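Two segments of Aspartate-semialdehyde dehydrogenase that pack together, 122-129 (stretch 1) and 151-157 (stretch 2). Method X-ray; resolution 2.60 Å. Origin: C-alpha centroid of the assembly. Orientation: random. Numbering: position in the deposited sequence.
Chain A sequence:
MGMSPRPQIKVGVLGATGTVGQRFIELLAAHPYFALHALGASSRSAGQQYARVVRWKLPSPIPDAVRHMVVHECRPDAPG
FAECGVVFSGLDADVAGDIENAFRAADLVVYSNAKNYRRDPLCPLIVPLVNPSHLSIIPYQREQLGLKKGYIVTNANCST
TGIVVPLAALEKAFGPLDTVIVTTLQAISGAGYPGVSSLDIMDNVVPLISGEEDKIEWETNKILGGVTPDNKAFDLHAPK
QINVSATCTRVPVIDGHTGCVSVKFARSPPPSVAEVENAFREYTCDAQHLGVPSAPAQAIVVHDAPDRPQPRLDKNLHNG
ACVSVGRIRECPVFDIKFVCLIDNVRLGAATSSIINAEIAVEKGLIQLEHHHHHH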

# COMPACT_ATOMS: atom_id res chain seq x y z
N LEU A 122 -22.01 21.94 30.77
CA LEU A 122 -23.39 22.19 30.33
C LEU A 122 -23.68 21.73 28.89
O LEU A 122 -24.82 21.80 28.43
CB LEU A 122 -23.71 23.68 30.42
CG LEU A 122 -23.45 24.37 31.76
CD1 LEU A 122 -23.46 25.88 31.61
CD2 LEU A 122 -24.47 23.91 32.79
N CYS A 123 -22.65 21.26 28.20
CA CYS A 123 -22.78 20.94 26.81
C CYS A 123 -22.72 19.44 26.60
O CYS A 123 -21.71 18.81 26.89
CB CYS A 123 -21.64 21.60 26.02
SG CYS A 123 -21.65 23.41 26.11
N PRO A 124 -23.80 18.85 26.07
CA PRO A 124 -23.79 17.42 25.78
C PRO A 124 -22.79 17.05 24.70
O PRO A 124 -22.56 17.84 23.79
CB PRO A 124 -25.20 17.15 25.27
CG PRO A 124 -26.00 18.35 25.58
CD PRO A 124 -25.04 19.49 25.60
N LEU A 125 -22.20 15.88 24.86
CA LEU A 125 -21.30 15.29 23.89
C LEU A 125 -21.97 14.01 23.43
O LEU A 125 -21.97 13.01 24.14
CB LEU A 125 -19.98 14.98 24.54
CG LEU A 125 -19.02 14.06 23.77
CD1 LEU A 125 -18.69 14.67 22.41
CD2 LEU A 125 -17.76 13.86 24.56
N ILE A 126 -22.60 14.06 22.27
CA ILE A 126 -23.54 13.03 21.88
C ILE A 126 -23.07 12.20 20.70
O ILE A 126 -22.71 12.72 19.66
CB ILE A 126 -24.91 13.64 21.58
CG1 ILE A 126 -25.49 14.22 22.87
CG2 ILE A 126 -25.84 12.58 21.02
CD1 ILE A 126 -26.74 15.08 22.69
N VAL A 127 -23.03 10.90 20.91
CA VAL A 127 -23.00 9.91 19.84
C VAL A 127 -24.44 9.55 19.60
O VAL A 127 -25.09 8.98 20.47
CB VAL A 127 -22.24 8.65 20.27
CG1 VAL A 127 -22.37 7.53 19.23
CG2 VAL A 127 -20.79 9.03 20.50
N PRO A 128 -24.96 9.90 18.43
CA PRO A 128 -26.42 9.78 18.20
C PRO A 128 -26.99 8.39 18.40
O PRO A 128 -28.17 8.27 18.71
CB PRO A 128 -26.59 10.22 16.74
CG PRO A 128 -25.20 10.21 16.14
CD PRO A 128 -24.28 10.52 17.28
N LEU A 129 -26.18 7.34 18.23
CA LEU A 129 -26.68 5.98 18.44
C LEU A 129 -26.49 5.47 19.86
O LEU A 129 -26.71 4.24 20.12
CB LEU A 129 -26.03 4.96 17.47
CG LEU A 129 -26.01 5.36 16.00
CD1 LEU A 129 -25.36 4.25 15.17
CD2 LEU A 129 -27.41 5.68 15.51
N TYR A 151 -27.98 27.11 22.03
CA TYR A 151 -27.14 26.20 22.79
C TYR A 151 -26.07 25.54 21.89
O TYR A 151 -26.09 25.69 20.66
CB TYR A 151 -27.98 25.13 23.45
CG TYR A 151 -28.63 24.15 22.48
CD1 TYR A 151 -27.98 22.98 22.03
CD2 TYR A 151 -29.92 24.38 22.02
CE1 TYR A 151 -28.61 22.10 21.13
CE2 TYR A 151 -30.56 23.52 21.16
CZ TYR A 151 -29.92 22.39 20.72
OH TYR A 151 -30.62 21.59 19.85
N ILE A 152 -25.15 24.84 22.53
CA ILE A 152 -24.14 24.05 21.86
C ILE A 152 -24.24 22.57 22.24
O ILE A 152 -24.40 22.23 23.42
CB ILE A 152 -22.71 24.55 22.19
CG1 ILE A 152 -22.43 25.82 21.40
CG2 ILE A 152 -21.68 23.52 21.82
CD1 ILE A 152 -21.23 26.60 21.90
N VAL A 153 -24.15 21.72 21.22
CA VAL A 153 -23.98 20.27 21.38
C VAL A 153 -22.80 19.88 20.56
O VAL A 153 -22.62 20.38 19.44
CB VAL A 153 -25.18 19.48 20.86
CG1 VAL A 153 -24.84 18.02 20.78
CG2 VAL A 153 -26.37 19.68 21.76
N THR A 154 -21.94 19.04 21.11
CA THR A 154 -20.80 18.57 20.37
C THR A 154 -20.99 17.12 19.99
O THR A 154 -21.51 16.33 20.74
CB THR A 154 -19.49 18.67 21.15
OG1 THR A 154 -19.64 17.98 22.39
CG2 THR A 154 -19.14 20.10 21.41
N ASN A 155 -20.60 16.82 18.76
CA ASN A 155 -20.61 15.52 18.17
C ASN A 155 -19.28 14.86 18.50
O ASN A 155 -18.28 15.55 18.52
CB ASN A 155 -20.73 15.76 16.68
CG ASN A 155 -20.82 14.50 15.90
OD1 ASN A 155 -21.51 13.56 16.29
ND2 ASN A 155 -20.05 14.42 14.82
N ALA A 156 -19.26 13.57 18.83
CA ALA A 156 -17.97 12.90 19.04
C ALA A 156 -17.34 12.44 17.70
O ALA A 156 -18.03 12.29 16.69
CB ALA A 156 -18.12 11.71 19.95
N ASN A 157 -16.03 12.21 17.70
CA ASN A 157 -15.35 11.77 16.47
C ASN A 157 -15.61 10.30 16.10
O ASN A 157 -16.28 9.56 16.86
CB ASN A 157 -13.85 12.04 16.59
CG ASN A 157 -13.13 11.11 17.60
OD1 ASN A 157 -13.68 10.11 18.09
ND2 ASN A 157 -11.90 11.48 17.93

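Tyr 151 opens the second stretch but lies beyond the reach of the first; its side chain makes no contact with stretch 1, and its hydroxyl is hydrogen-bonded elsewhere in the structure. Contact begins at Ile 152. Its CB lies 4.2 Å from SG of Cys 123, an apolar contact in which the sulfur, large and polarizable, sits against the branched carbon. The carbonyl O of Ile 152 is 3.6 Å from CD of Pro 124. A proline has no amide hydrogen to offer, so this oxygen meets a ring carbon and not a donor.

The CA-to-CB bond of Val 153 runs sideways to stretch 1, yet its methyls touch two residues there. Its CG2 is 4.1 Å from CG of Pro 124, and its CG1 is 4.0 Å from CD1 of Ile 126. The two methyls of a beta-branched residue can thus serve two neighbors at once, while the branch at CB suits the extended backbone of a strand.

Thr 154 is the center of the contact. It pairs with Leu 125 in a parallel bridge, their CA atoms 4.8 Å apart, and its backbone bonds to the residues flanking that partner, as parallel pairing requires. Its N donates to O of Pro 124 at 3.0 Å and a nearly straight 170°; its O accepts from N of Ile 126 at 2.9 Å and 161°. Proline therefore fits at 124, where the strand pairing calls on its carbonyl alone. The O of Thr 154 also receives a CA-H...O contact from CA of Leu 125, at 3.3 Å. With chi1 in the p well, the threonine hydroxyl turns back to the same acceptor as its own amide: OG1 donates to O of Pro 124 at 3.2 Å. The side chains of Thr 154 and Leu 125 share one face of the sheet, and CD1 of Leu 125 approaches OG1 of Thr 154 to 3.4 Å.

The side chain of Asn 155 contributes little apolar packing here, with OD1 4.2 Å from CD of Pro 128, and its ND2 is hydrogen-bonded elsewhere in the structure, which satisfies the amide nitrogen of this buried side chain.

Ala 156 points its CB toward stretch 1. That single methyl lies 3.9 Å from CD1 of Leu 125 and 3.8 Å from CG2 of Val 127, so a small residue suffices to meet two larger ones. Asn 157 then points away, without contact, and occupies the N-cap position of a helix, where its side chain caps a backbone N just past the stretch.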